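Local coordinates for hypothetical P60 katanin (PDB 2W2U), which serves as an AAA-family ATPase of the archaeal cell-division machinery, represented here by its MIT domain with a bound ESCRT-III peptide, at residues Gly59-Ala62 and Ala63-Gln67; Met18-Lys21 and Tyr22-Ala26; Ile69-Tyr72 and Lys73-Ile76; Ala50-Val53 and Ser54-Asp58. One frame throughout, in Å; residues are numbered along the deposited sequence.

Contact 1: Gly59-Ala62 and Ala63-Gln67; sequences GSTA and AIYEQ
Thr-61 and Tyr-65 meet one turn apart where the chain enters helix 62-81, and their pairing illustrates how a first turn can be held by backbone and side chain together. The carbonyl O of Thr-61 accepts a fairly straight bond from Tyr-65 N (3.1 Å, 164° at the hydrogen) and a weak, bent one from Ile-64 N. The tyrosine can be followed outward. Tyr-65 CB lies 3.4 Å from Ala-62 O. At the root of the ring, Thr-61 O stands over one face, 3.7 Å from Tyr-65 CG, and ring atom CD2 comes to 3.6 Å from Ala-62 CA, which approaches obliquely. Farther out, Tyr-65 CE1 touches Thr-61 CG2 at 3.5 Å. That methyl, anti to its own nitrogen, is turned to the ring by an unstaggered chi1 (-30°), and Thr-61 CB adds an off-centre CH-pi contact. The OH, at the tip, hydrogen-bonds Glu-16 and Gln-12 of helix 11-31. Ala-62 O receives Glu-66 N at 2.8 Å. In this three-helix MIT domain, Ser-60 OG bonds the bound peptide's backbone, and Thr-61 meets the ring with its methyl while its hydroxyl bonds a basic side chain of the peptide.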
ATOM      1  N   GLY A  59      -7.540 -15.351  -5.651  1.00 12.60           N
ATOM      2  CA  GLY A  59      -6.254 -15.597  -6.311  1.00 11.97           C
ATOM      3  C   GLY A  59      -5.089 -15.707  -5.341  1.00 11.92           C
ATOM      4  O   GLY A  59      -5.241 -15.471  -4.143  1.00 12.13           O
ATOM      5  N   SER A  60      -3.918 -16.062  -5.864  1.00 11.74           N
ATOM      6  CA  SER A  60      -2.719 -16.222  -5.047  1.00 11.92           C
ATOM      7  C   SER A  60      -2.098 -14.898  -4.585  1.00 11.82           C
ATOM      8  O   SER A  60      -1.508 -14.841  -3.502  1.00 11.93           O
ATOM      9  CB  SER A  60      -1.674 -17.101  -5.755  1.00 11.80           C
ATOM     10  OG  SER A  60      -1.315 -16.564  -7.011  1.00 11.60           O
ATOM     11  N   THR A  61      -2.243 -13.842  -5.387  1.00 11.76           N
ATOM     12  CA  THR A  61      -1.692 -12.525  -5.034  1.00 11.56           C
ATOM     13  C   THR A  61      -2.418 -11.887  -3.838  1.00 11.73           C
ATOM     14  O   THR A  61      -1.839 -11.054  -3.138  1.00 11.96           O
ATOM     15  CB  THR A  61      -1.706 -11.513  -6.231  1.00 11.84           C
ATOM     16  OG1 THR A  61      -1.578 -12.199  -7.478  1.00 10.64           O
ATOM     17  CG2 THR A  61      -0.565 -10.494  -6.099  1.00 11.08           C
ATOM     18  N   ALA A  62      -3.672 -12.283  -3.604  1.00 11.58           N
ATOM     19  CA  ALA A  62      -4.520 -11.641  -2.585  1.00 11.89           C
ATOM     20  C   ALA A  62      -3.889 -11.625  -1.186  1.00 12.22           C
ATOM     21  O   ALA A  62      -4.035 -10.638  -0.462  1.00 11.99           O
ATOM     22  CB  ALA A  62      -5.913 -12.273  -2.546  1.00 11.92           C
ATOM     23  N   ALA A  63      -3.174 -12.700  -0.833  1.00 12.19           N
ATOM     24  CA  ALA A  63      -2.474 -12.797   0.451  1.00 12.53           C
ATOM     25  C   ALA A  63      -1.417 -11.703   0.617  1.00 12.83           C
ATOM     26  O   ALA A  63      -1.236 -11.172   1.716  1.00 13.04           O
ATOM     27  CB  ALA A  63      -1.848 -14.182   0.624  1.00 12.63           C
ATOM     28  N   ILE A  64      -0.728 -11.369  -0.473  1.00 13.02           N
ATOM     29  CA  ILE A  64       0.232 -10.262  -0.479  1.00 13.46           C
ATOM     30  C   ILE A  64      -0.460  -8.893  -0.364  1.00 13.50           C
ATOM     31  O   ILE A  64      -0.009  -8.031   0.405  1.00 13.52           O
ATOM     32  CB  ILE A  64       1.170 -10.311  -1.714  1.00 13.48           C
ATOM     33  CG1 ILE A  64       2.041 -11.577  -1.672  1.00 14.12           C
ATOM     34  CG2 ILE A  64       2.037  -9.054  -1.784  1.00 14.02           C
ATOM     35  CD1 ILE A  64       2.570 -12.024  -3.034  1.00 14.54           C
ATOM     36  N   TYR A  65      -1.545  -8.692  -1.117  1.00 13.44           N
ATOM     37  CA  TYR A  65      -2.353  -7.469  -0.971  1.00 13.47           C
ATOM     38  C   TYR A  65      -2.776  -7.283   0.485  1.00 13.68           C
ATOM     39  O   TYR A  65      -2.636  -6.196   1.051  1.00 13.22           O
ATOM     40  CB  TYR A  65      -3.634  -7.515  -1.803  1.00 13.05           C
ATOM     41  CG  TYR A  65      -3.509  -7.745  -3.293  1.00 12.83           C
ATOM     42  CD1 TYR A  65      -2.399  -7.301  -4.020  1.00 12.20           C
ATOM     43  CD2 TYR A  65      -4.553  -8.359  -3.989  1.00 11.70           C
ATOM     44  CE1 TYR A  65      -2.325  -7.507  -5.395  1.00 11.78           C
ATOM     45  CE2 TYR A  65      -4.489  -8.569  -5.353  1.00 11.47           C
ATOM     46  CZ  TYR A  65      -3.378  -8.143  -6.051  1.00 11.73           C
ATOM     47  OH  TYR A  65      -3.336  -8.364  -7.406  1.00 12.59           O
ATOM     48  N   GLU A  66      -3.300  -8.360   1.073  1.00 14.14           N
ATOM     49  CA  GLU A  66      -3.839  -8.342   2.426  1.00 14.85           C
ATOM     50  C   GLU A  66      -2.758  -8.112   3.483  1.00 14.91           C
ATOM     51  O   GLU A  66      -2.986  -7.382   4.449  1.00 14.90           O
ATOM     52  CB  GLU A  66      -4.639  -9.621   2.694  1.00 15.51           C
ATOM     53  CG  GLU A  66      -5.975  -9.664   1.922  1.00 17.21           C
ATOM     54  CD  GLU A  66      -6.462 -11.074   1.600  1.00 20.29           C
ATOM     55  OE1 GLU A  66      -5.892 -12.056   2.125  1.00 22.78           O
ATOM     56  OE2 GLU A  66      -7.425 -11.201   0.810  1.00 21.70           O
ATOM     57  N   GLN A  67      -1.587  -8.719   3.277  1.00 14.79           N
ATOM     58  CA  GLN A  67      -0.411  -8.483   4.111  1.00 14.97           C
ATOM     59  C   GLN A  67       0.022  -7.017   4.100  1.00 14.40           C
ATOM     60  O   GLN A  67       0.318  -6.447   5.149  1.00 14.51           O
ATOM     61  CB  GLN A  67       0.761  -9.372   3.663  1.00 14.92           C
ATOM     62  CG  GLN A  67       2.030  -9.239   4.515  1.00 15.64           C
ATOM     63  CD  GLN A  67       3.284  -9.783   3.822  1.00 16.22           C
ATOM     64  OE1 GLN A  67       3.268 -10.880   3.258  1.00 18.60           O
ATOM     65  NE2 GLN A  67       4.380  -9.014   3.870  1.00 16.10           N
TER

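Contact 2: Met18-Lys21 and Tyr22-Ala26; sequences MARK and YAINA
Met-18 and Tyr-22 lie side by side and point the same way, one turn apart on helix 11-31, and form the close-packed part of this contact. Met-18 CG rests 3.7 Å from Tyr-22 CE2, put there by a side chain whose CG is anti to the backbone N (chi1 -171°). Nearer the backbone the fit is closer still: Met-18 O approaches Tyr-22 CD2 to 3.2 Å while accepting the Tyr-22 N-H at the same distance in a nearly straight bond of 167°. A glycine in place of Tyr-22 would probably leave the methionine CG without its aromatic neighbour and open a gap beside Asn-41 of helix 35-55. Ala-23, one residue on, keeps its N bonded to Ala-19 O at 2.9 Å, and both of these small residues are buried. The helix is the first of the three that make up the MIT domain, a bundle that here holds the bound peptide between helix 11-31 and helix 62-81; Arg-20, Ala-23 and Ile-24 all pack on apolar side chains of that peptide. Arg-20 brings its CG to 3.8 Å from Ile-24 CD1, and the two run alongside each other, while the guanidinium has a long, weak ion pair with Glu-17. Looser again is the solvent side. Exposed Lys-21 passes Asn-25 with its CG 4.0 Å from the amide ND2, then kinks at chi3 and chi4, and the firm tie between these two residues is the backbone bond from Asn-25 N to Lys-21 O.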
ATOM      1  N   MET A  18      -0.568   1.465  -9.587  1.00 14.81           N
ATOM      2  CA  MET A  18      -1.174   2.586  -8.864  1.00 15.45           C
ATOM      3  C   MET A  18      -0.909   2.489  -7.364  1.00 14.83           C
ATOM      4  O   MET A  18      -0.479   3.455  -6.745  1.00 15.17           O
ATOM      5  CB  MET A  18      -2.683   2.634  -9.132  1.00 15.22           C
ATOM      6  CG  MET A  18      -3.403   3.886  -8.620  1.00 15.29           C
ATOM      7  SD  MET A  18      -5.189   3.833  -8.949  1.00 17.75           S
ATOM      8  CE  MET A  18      -5.208   3.574 -10.714  1.00 15.73           C
ATOM      9  N   ALA A  19      -1.176   1.318  -6.791  1.00 14.83           N
ATOM     10  CA  ALA A  19      -0.877   1.032  -5.387  1.00 14.81           C
ATOM     11  C   ALA A  19       0.609   1.211  -5.075  1.00 14.82           C
ATOM     12  O   ALA A  19       0.961   1.810  -4.057  1.00 14.51           O
ATOM     13  CB  ALA A  19      -1.334  -0.382  -5.025  1.00 14.79           C
ATOM     14  N   ARG A  20       1.467   0.701  -5.966  1.00 15.07           N
ATOM     15  CA  ARG A  20       2.923   0.844  -5.849  1.00 15.73           C
ATOM     16  C   ARG A  20       3.382   2.306  -5.781  1.00 15.39           C
ATOM     17  O   ARG A  20       4.161   2.663  -4.904  1.00 15.27           O
ATOM     18  CB  ARG A  20       3.632   0.117  -6.997  1.00 15.42           C
ATOM     19  CG  ARG A  20       5.150   0.109  -6.884  1.00 16.50           C
ATOM     20  CD  ARG A  20       5.823  -0.675  -8.017  1.00 17.08           C
ATOM     21  NE  ARG A  20       5.417  -2.081  -8.028  1.00 20.05           N
ATOM     22  CZ  ARG A  20       4.627  -2.635  -8.946  1.00 21.45           C
ATOM     23  NH1 ARG A  20       4.154  -1.916  -9.960  1.00 22.87           N
ATOM     24  NH2 ARG A  20       4.317  -3.921  -8.853  1.00 23.28           N
ATOM     25  N   LYS A  21       2.901   3.129  -6.712  1.00 15.52           N
ATOM     26  CA  LYS A  21       3.182   4.569  -6.738  1.00 16.23           C
ATOM     27  C   LYS A  21       2.807   5.243  -5.415  1.00 15.59           C
ATOM     28  O   LYS A  21       3.591   6.015  -4.869  1.00 15.67           O
ATOM     29  CB  LYS A  21       2.463   5.240  -7.923  1.00 16.25           C
ATOM     30  CG  LYS A  21       2.244   6.762  -7.785  1.00 17.88           C
ATOM     31  CD  LYS A  21       1.601   7.414  -9.022  1.00 18.34           C
ATOM     32  CE  LYS A  21       0.242   6.806  -9.413  1.00 21.32           C
ATOM     33  NZ  LYS A  21       0.360   5.850 -10.572  1.00 22.15           N
ATOM     34  N   TYR A  22       1.619   4.936  -4.899  1.00 15.29           N
ATOM     35  CA  TYR A  22       1.193   5.460  -3.601  1.00 15.00           C
ATOM     36  C   TYR A  22       2.075   4.980  -2.448  1.00 14.87           C
ATOM     37  O   TYR A  22       2.471   5.780  -1.594  1.00 14.57           O
ATOM     38  CB  TYR A  22      -0.279   5.133  -3.324  1.00 14.98           C
ATOM     39  CG  TYR A  22      -1.257   5.928  -4.157  1.00 14.66           C
ATOM     40  CD1 TYR A  22      -1.191   7.314  -4.200  1.00 14.47           C
ATOM     41  CD2 TYR A  22      -2.261   5.293  -4.888  1.00 14.41           C
ATOM     42  CE1 TYR A  22      -2.092   8.058  -4.953  1.00 15.29           C
ATOM     43  CE2 TYR A  22      -3.168   6.029  -5.652  1.00 14.99           C
ATOM     44  CZ  TYR A  22      -3.076   7.412  -5.675  1.00 15.35           C
ATOM     45  OH  TYR A  22      -3.963   8.164  -6.419  1.00 16.42           O
ATOM     46  N   ALA A  23       2.383   3.682  -2.440  1.00 14.62           N
ATOM     47  CA  ALA A  23       3.227   3.079  -1.406  1.00 14.80           C
ATOM     48  C   ALA A  23       4.629   3.690  -1.379  1.00 15.10           C
ATOM     49  O   ALA A  23       5.153   3.995  -0.309  1.00 15.26           O
ATOM     50  CB  ALA A  23       3.302   1.567  -1.590  1.00 14.54           C
ATOM     51  N   ILE A  24       5.221   3.873  -2.557  1.00 15.42           N
ATOM     52  CA  ILE A  24       6.525   4.526  -2.696  1.00 15.82           C
ATOM     53  C   ILE A  24       6.471   5.984  -2.213  1.00 15.76           C
ATOM     54  O   ILE A  24       7.384   6.442  -1.522  1.00 16.04           O
ATOM     55  CB  ILE A  24       7.063   4.439  -4.157  1.00 15.63           C
ATOM     56  CG1 ILE A  24       7.377   2.983  -4.531  1.00 15.66           C
ATOM     57  CG2 ILE A  24       8.307   5.310  -4.349  1.00 16.06           C
ATOM     58  CD1 ILE A  24       7.722   2.786  -6.014  1.00 16.35           C
ATOM     59  N   ASN A  25       5.408   6.702  -2.573  1.00 15.92           N
ATOM     60  CA  ASN A  25       5.204   8.073  -2.092  1.00 16.21           C
ATOM     61  C   ASN A  25       5.108   8.151  -0.567  1.00 15.99           C
ATOM     62  O   ASN A  25       5.649   9.070   0.046  1.00 15.86           O
ATOM     63  CB  ASN A  25       3.950   8.699  -2.713  1.00 16.65           C
ATOM     64  CG  ASN A  25       4.125   9.062  -4.179  1.00 17.86           C
ATOM     65  OD1 ASN A  25       5.231   9.038  -4.721  1.00 19.06           O
ATOM     66  ND2 ASN A  25       3.017   9.411  -4.827  1.00 18.66           N
ATOM     67  N   ALA A  26       4.423   7.178   0.028  1.00 15.90           N
ATOM     68  CA  ALA A  26       4.219   7.117   1.475  1.00 16.04           C
ATOM     69  C   ALA A  26       5.503   6.825   2.257  1.00 16.46           C
ATOM     70  O   ALA A  26       5.774   7.464   3.273  1.00 16.01           O
ATOM     71  CB  ALA A  26       3.152   6.092   1.806  1.00 15.77           C
TER

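Contact 3: Ile69-Tyr72 and Lys73-Ile76; sequences INEY and KRRI
Ile-69, Asn-70, Glu-71 and Tyr-72 each offer their carbonyl O to the backbone N four residues on, at Lys-73, Arg-74, Arg-75 and Ile-76, in four successive bonds of regular alpha-helix between 2.8 and 3.0 Å. The side chains laid over this backbone show how one helix can present several chemically distinct flanks. On the first, Ile-69 and Lys-73 run alongside each other, and the branch methyl CG2 of the isoleucine meets the lysine CE at 3.7 Å; the lysine chain stays extended until its last torsion, so its aliphatic part does the touching. On the second, the Arg-74 guanidinium folds back over the preceding turn. Its NH2 comes to 3.3 Å from Asn-70 CB, and Glu-71 N stands 3.8 Å above its plane, toward the rim. The arginine is bent at chi3 (-95°), which turns the flat group along the helix. Its charge and that of Glu-71 stay apart, with OE1 and NH1 5.7 Å from each other. Inward, Ile-76 tucks CG1 tightly against Tyr-72 O at 3.0 Å and packs on Ile-39 and Tyr-42 of helix 35-55. Glu-71 divides its carboxylate, OE2 to a polar side chain of the bound peptide and OE1 to Gln-67; the Tyr-72 phenol bonds the peptide backbone, and Arg-75 forms a salt bridge with Asp-30. On this last helix of the MIT bundle, Glu-71 and Arg-75 thus direct their charge to ligand and neighbouring helix, whereas Lys-73 and Arg-74 meet the preceding turn largely through carbon and over the guanidinium face.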
ATOM      1  N   ILE A  69      -1.765  -4.282   3.139  1.00 13.11           N
ATOM      2  CA  ILE A  69      -2.838  -3.487   3.751  1.00 13.24           C
ATOM      3  C   ILE A  69      -2.593  -3.382   5.260  1.00 13.49           C
ATOM      4  O   ILE A  69      -2.609  -2.289   5.824  1.00 13.29           O
ATOM      5  CB  ILE A  69      -4.254  -4.072   3.442  1.00 13.02           C
ATOM      6  CG1 ILE A  69      -4.661  -3.755   1.999  1.00 12.41           C
ATOM      7  CG2 ILE A  69      -5.320  -3.529   4.409  1.00 13.05           C
ATOM      8  CD1 ILE A  69      -5.918  -4.464   1.526  1.00 12.65           C
ATOM      9  N   ASN A  70      -2.324  -4.518   5.895  1.00 13.92           N
ATOM     10  CA  ASN A  70      -2.123  -4.556   7.338  1.00 14.36           C
ATOM     11  C   ASN A  70      -0.860  -3.843   7.805  1.00 14.17           C
ATOM     12  O   ASN A  70      -0.884  -3.135   8.811  1.00 14.23           O
ATOM     13  CB  ASN A  70      -2.165  -5.997   7.846  1.00 14.61           C
ATOM     14  CG  ASN A  70      -3.543  -6.601   7.749  1.00 15.63           C
ATOM     15  OD1 ASN A  70      -4.550  -5.920   7.963  1.00 17.97           O
ATOM     16  ND2 ASN A  70      -3.604  -7.886   7.430  1.00 16.45           N
ATOM     17  N   GLU A  71       0.230  -4.017   7.063  1.00 14.21           N
ATOM     18  CA  GLU A  71       1.473  -3.309   7.346  1.00 14.34           C
ATOM     19  C   GLU A  71       1.273  -1.801   7.261  1.00 14.25           C
ATOM     20  O   GLU A  71       1.720  -1.061   8.137  1.00 14.41           O
ATOM     21  CB  GLU A  71       2.587  -3.754   6.396  1.00 14.22           C
ATOM     22  CG  GLU A  71       3.116  -5.152   6.682  1.00 14.90           C
ATOM     23  CD  GLU A  71       4.362  -5.503   5.888  1.00 14.90           C
ATOM     24  OE1 GLU A  71       4.645  -6.710   5.751  1.00 16.79           O
ATOM     25  OE2 GLU A  71       5.063  -4.588   5.405  1.00 16.07           O
ATOM     26  N   TYR A  72       0.591  -1.355   6.209  1.00 14.24           N
ATOM     27  CA  TYR A  72       0.340   0.071   6.004  1.00 14.12           C
ATOM     28  C   TYR A  72      -0.636   0.622   7.037  1.00 14.44           C
ATOM     29  O   TYR A  72      -0.431   1.729   7.539  1.00 14.15           O
ATOM     30  CB  TYR A  72      -0.137   0.357   4.573  1.00 13.83           C
ATOM     31  CG  TYR A  72       0.866  -0.017   3.493  1.00 13.37           C
ATOM     32  CD1 TYR A  72       2.235  -0.054   3.760  1.00 12.74           C
ATOM     33  CD2 TYR A  72       0.444  -0.306   2.195  1.00 13.38           C
ATOM     34  CE1 TYR A  72       3.151  -0.393   2.771  1.00 12.80           C
ATOM     35  CE2 TYR A  72       1.351  -0.643   1.201  1.00 12.37           C
ATOM     36  CZ  TYR A  72       2.703  -0.681   1.496  1.00 13.25           C
ATOM     37  OH  TYR A  72       3.609  -1.018   0.515  1.00 13.42           O
ATOM     38  N   LYS A  73      -1.674  -0.155   7.362  1.00 14.64           N
ATOM     39  CA  LYS A  73      -2.611   0.216   8.427  1.00 15.52           C
ATOM     40  C   LYS A  73      -1.883   0.399   9.757  1.00 15.83           C
ATOM     41  O   LYS A  73      -2.171   1.336  10.500  1.00 15.84           O
ATOM     42  CB  LYS A  73      -3.715  -0.831   8.602  1.00 15.42           C
ATOM     43  CG  LYS A  73      -4.834  -0.784   7.585  1.00 15.94           C
ATOM     44  CD  LYS A  73      -5.980  -1.680   8.035  1.00 16.66           C
ATOM     45  CE  LYS A  73      -7.125  -1.685   7.037  1.00 17.78           C
ATOM     46  NZ  LYS A  73      -7.731  -0.340   6.859  1.00 20.02           N
ATOM     47  N   ARG A  74      -0.948  -0.502  10.048  1.00 16.34           N
ATOM     48  CA  ARG A  74      -0.169  -0.438  11.284  1.00 17.20           C
ATOM     49  C   ARG A  74       0.793   0.748  11.311  1.00 17.00           C
ATOM     50  O   ARG A  74       1.013   1.337  12.366  1.00 17.23           O
ATOM     51  CB  ARG A  74       0.592  -1.742  11.521  1.00 17.37           C
ATOM     52  CG  ARG A  74      -0.132  -2.741  12.393  1.00 20.11           C
ATOM     53  CD  ARG A  74       0.652  -4.043  12.448  1.00 24.54           C
ATOM     54  NE  ARG A  74       0.158  -4.999  11.461  1.00 27.24           N
ATOM     55  CZ  ARG A  74       0.924  -5.806  10.733  1.00 28.16           C
ATOM     56  NH1 ARG A  74       2.244  -5.777  10.848  1.00 29.20           N
ATOM     57  NH2 ARG A  74       0.360  -6.637   9.873  1.00 28.26           N
ATOM     58  N   ARG A  75       1.364   1.095  10.159  1.00 16.90           N
ATOM     59  CA  ARG A  75       2.212   2.285  10.077  1.00 16.89           C
ATOM     60  C   ARG A  75       1.410   3.587  10.235  1.00 16.84           C
ATOM     61  O   ARG A  75       1.888   4.543  10.860  1.00 16.78           O
ATOM     62  CB  ARG A  75       3.065   2.298   8.803  1.00 16.74           C
ATOM     63  CG  ARG A  75       4.143   3.392   8.787  1.00 17.01           C
ATOM     64  CD  ARG A  75       5.187   3.215   9.907  1.00 17.04           C
ATOM     65  NE  ARG A  75       6.145   4.319   9.900  1.00 17.65           N
ATOM     66  CZ  ARG A  75       7.103   4.520  10.803  1.00 17.38           C
ATOM     67  NH1 ARG A  75       7.272   3.687  11.827  1.00 18.05           N
ATOM     68  NH2 ARG A  75       7.897   5.570  10.680  1.00 16.85           N
ATOM     69  N   ILE A  76       0.196   3.610   9.677  1.00 16.82           N
ATOM     70  CA  ILE A  76      -0.748   4.718   9.885  1.00 16.62           C
ATOM     71  C   ILE A  76      -0.993   4.958  11.371  1.00 16.61           C
ATOM     72  O   ILE A  76      -0.943   6.098  11.833  1.00 16.69           O
ATOM     73  CB  ILE A  76      -2.131   4.455   9.230  1.00 16.60           C
ATOM     74  CG1 ILE A  76      -2.017   4.247   7.709  1.00 16.88           C
ATOM     75  CG2 ILE A  76      -3.124   5.572   9.589  1.00 16.09           C
ATOM     76  CD1 ILE A  76      -2.033   5.482   6.895  1.00 17.05           C
TER

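Contact 4: Ala50-Val53 and Ser54-Asp58; sequences AQLV and SLYRD
Ala-50 O is gripped twice by Ser-54: the backbone N bonds it at 3.0 Å, and OG adds a weak bond at 3.5 Å. The serine can do this because its OG sits beside its own backbone N (chi1 -67°). This is the last part of helix 35-55, the middle helix of the three-helix MIT bundle, and it serves as an example of how a helix runs out. Leu-55 N still bonds Gln-51 O, and Tyr-56 N still reaches Leu-52 O at 2.9 Å, although Tyr-56 is the first residue to abandon helical angles. Gln-51 bends at chi2, bringing its amide NE2 to 3.8 Å from Leu-55 CG. The Tyr-56 ring slants across Leu-52: Leu-52 CD2 meets Tyr-56 CE2 at 3.9 Å, while Leu-52 O lies 3.3 Å from Tyr-56 CD2. An alanine in place of Tyr-56 is likely to leave that leucine methyl without its ring partner and to lose the contact with Gln-12 of helix 11-31. Leu-52 and Val-53 also pack on Tyr-65 of helix 62-81. Beyond the turn, Arg-57 doubles back so that Val-53 CG1 sits over one face of its guanidinium, 3.9 Å from NH1.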
ATOM      1  N   ALA A  50      -7.314  -2.688  -1.390  1.00 11.51           N
ATOM      2  CA  ALA A  50      -8.633  -3.217  -1.036  1.00 11.88           C
ATOM      3  C   ALA A  50      -9.466  -3.508  -2.285  1.00 11.91           C
ATOM      4  O   ALA A  50     -10.170  -4.516  -2.344  1.00 12.13           O
ATOM      5  CB  ALA A  50      -9.373  -2.266  -0.086  1.00 11.84           C
ATOM      6  N   GLN A  51      -9.366  -2.634  -3.284  1.00 11.74           N
ATOM      7  CA  GLN A  51     -10.052  -2.827  -4.559  1.00 11.69           C
ATOM      8  C   GLN A  51      -9.553  -4.084  -5.290  1.00 11.72           C
ATOM      9  O   GLN A  51     -10.358  -4.858  -5.831  1.00 11.13           O
ATOM     10  CB  GLN A  51      -9.882  -1.590  -5.450  1.00 11.82           C
ATOM     11  CG  GLN A  51     -10.544  -1.706  -6.823  1.00 12.40           C
ATOM     12  CD  GLN A  51     -12.059  -1.672  -6.742  1.00 13.60           C
ATOM     13  OE1 GLN A  51     -12.634  -0.736  -6.191  1.00 14.71           O
ATOM     14  NE2 GLN A  51     -12.717  -2.689  -7.305  1.00 13.30           N
ATOM     15  N   LEU A  52      -8.229  -4.261  -5.302  1.00 11.52           N
ATOM     16  CA  LEU A  52      -7.584  -5.458  -5.858  1.00 11.76           C
ATOM     17  C   LEU A  52      -8.037  -6.743  -5.157  1.00 11.92           C
ATOM     18  O   LEU A  52      -8.335  -7.738  -5.816  1.00 11.93           O
ATOM     19  CB  LEU A  52      -6.055  -5.319  -5.831  1.00 11.52           C
ATOM     20  CG  LEU A  52      -5.378  -4.488  -6.936  1.00 11.08           C
ATOM     21  CD1 LEU A  52      -3.974  -4.085  -6.534  1.00 10.31           C
ATOM     22  CD2 LEU A  52      -5.349  -5.223  -8.276  1.00 10.94           C
ATOM     23  N   VAL A  53      -8.100  -6.703  -3.827  1.00 12.58           N
ATOM     24  CA  VAL A  53      -8.691  -7.779  -3.023  1.00 13.27           C
ATOM     25  C   VAL A  53     -10.144  -8.107  -3.431  1.00 13.64           C
ATOM     26  O   VAL A  53     -10.471  -9.269  -3.593  1.00 13.50           O
ATOM     27  CB  VAL A  53      -8.593  -7.480  -1.498  1.00 13.46           C
ATOM     28  CG1 VAL A  53      -9.497  -8.422  -0.677  1.00 13.05           C
ATOM     29  CG2 VAL A  53      -7.145  -7.587  -1.026  1.00 13.24           C
ATOM     30  N   SER A  54     -11.002  -7.095  -3.604  1.00 14.13           N
ATOM     31  CA  SER A  54     -12.373  -7.333  -4.106  1.00 14.76           C
ATOM     32  C   SER A  54     -12.406  -8.014  -5.468  1.00 14.51           C
ATOM     33  O   SER A  54     -13.215  -8.910  -5.692  1.00 14.74           O
ATOM     34  CB  SER A  54     -13.177  -6.036  -4.206  1.00 14.58           C
ATOM     35  OG  SER A  54     -13.434  -5.503  -2.924  1.00 16.52           O
ATOM     36  N   LEU A  55     -11.535  -7.571  -6.370  1.00 14.52           N
ATOM     37  CA  LEU A  55     -11.523  -8.048  -7.752  1.00 14.62           C
ATOM     38  C   LEU A  55     -10.907  -9.441  -7.902  1.00 14.41           C
ATOM     39  O   LEU A  55     -11.316 -10.209  -8.774  1.00 14.32           O
ATOM     40  CB  LEU A  55     -10.783  -7.060  -8.656  1.00 14.43           C
ATOM     41  CG  LEU A  55     -11.461  -5.781  -9.169  1.00 15.80           C
ATOM     42  CD1 LEU A  55     -10.408  -4.775  -9.613  1.00 14.85           C
ATOM     43  CD2 LEU A  55     -12.421  -6.070 -10.316  1.00 16.12           C
ATOM     44  N   TYR A  56      -9.926  -9.757  -7.056  1.00 14.23           N
ATOM     45  CA  TYR A  56      -9.175 -11.009  -7.179  1.00 14.05           C
ATOM     46  C   TYR A  56      -9.007 -11.703  -5.828  1.00 13.85           C
ATOM     47  O   TYR A  56      -7.943 -12.242  -5.530  1.00 13.47           O
ATOM     48  CB  TYR A  56      -7.814 -10.757  -7.856  1.00 14.13           C
ATOM     49  CG  TYR A  56      -7.911  -9.867  -9.075  1.00 14.53           C
ATOM     50  CD1 TYR A  56      -8.320 -10.379 -10.315  1.00 14.77           C
ATOM     51  CD2 TYR A  56      -7.629  -8.504  -8.983  1.00 13.44           C
ATOM     52  CE1 TYR A  56      -8.432  -9.559 -11.429  1.00 14.13           C
ATOM     53  CE2 TYR A  56      -7.743  -7.675 -10.087  1.00 14.94           C
ATOM     54  CZ  TYR A  56      -8.142  -8.207 -11.307  1.00 15.20           C
ATOM     55  OH  TYR A  56      -8.245  -7.372 -12.397  1.00 14.97           O
ATOM     56  N   ARG A  57     -10.081 -11.693  -5.034  1.00 13.93           N
ATOM     57  CA  ARG A  57     -10.102 -12.227  -3.668  1.00 14.12           C
ATOM     58  C   ARG A  57      -9.562 -13.652  -3.533  1.00 13.37           C
ATOM     59  O   ARG A  57      -8.902 -13.983  -2.548  1.00 12.78           O
ATOM     60  CB  ARG A  57     -11.530 -12.159  -3.110  1.00 14.28           C
ATOM     61  CG  ARG A  57     -11.659 -12.487  -1.619  1.00 15.56           C
ATOM     62  CD  ARG A  57     -13.087 -12.228  -1.106  1.00 16.12           C
ATOM     63  NE  ARG A  57     -13.497 -10.837  -1.335  1.00 19.95           N
ATOM     64  CZ  ARG A  57     -13.343  -9.850  -0.458  1.00 20.98           C
ATOM     65  NH1 ARG A  57     -12.790 -10.082   0.726  1.00 21.84           N
ATOM     66  NH2 ARG A  57     -13.742  -8.623  -0.764  1.00 22.48           N
ATOM     67  N   ASP A  58      -9.844 -14.483  -4.531  1.00 13.25           N
ATOM     68  CA  ASP A  58      -9.571 -15.912  -4.435  1.00 13.10           C
ATOM     69  C   ASP A  58      -8.282 -16.331  -5.125  1.00 13.02           C
ATOM     70  O   ASP A  58      -7.964 -17.523  -5.165  1.00 13.45           O
ATOM     71  CB  ASP A  58     -10.763 -16.704  -4.967  1.00 13.24           C
ATOM     72  CG  ASP A  58     -12.037 -16.427  -4.185  1.00 13.47           C
ATOM     73  OD1 ASP A  58     -12.062 -16.711  -2.970  1.00 13.13           O
ATOM     74  OD2 ASP A  58     -13.006 -15.916  -4.783  1.00 14.19           O
TER

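From the N terminus the chain meets contact 2 on helix 11-31, contact 4 at the end of helix 35-55, contact 1 at the start of helix 62-81 and contact 3 farther along it. All four are local and follow in series, so none nests in or crosses another, and none closes a long loop. Contacts 4 and 1 adjoin through the turn between the second and third helices, where Ala-62 CB packs on Arg-57 O. Contact 3 reaches back to contact 4 through Ile-69 CD1. It also joins the first helix to the third, with Tyr-72 OH packed on Ala-23 CB of contact 2.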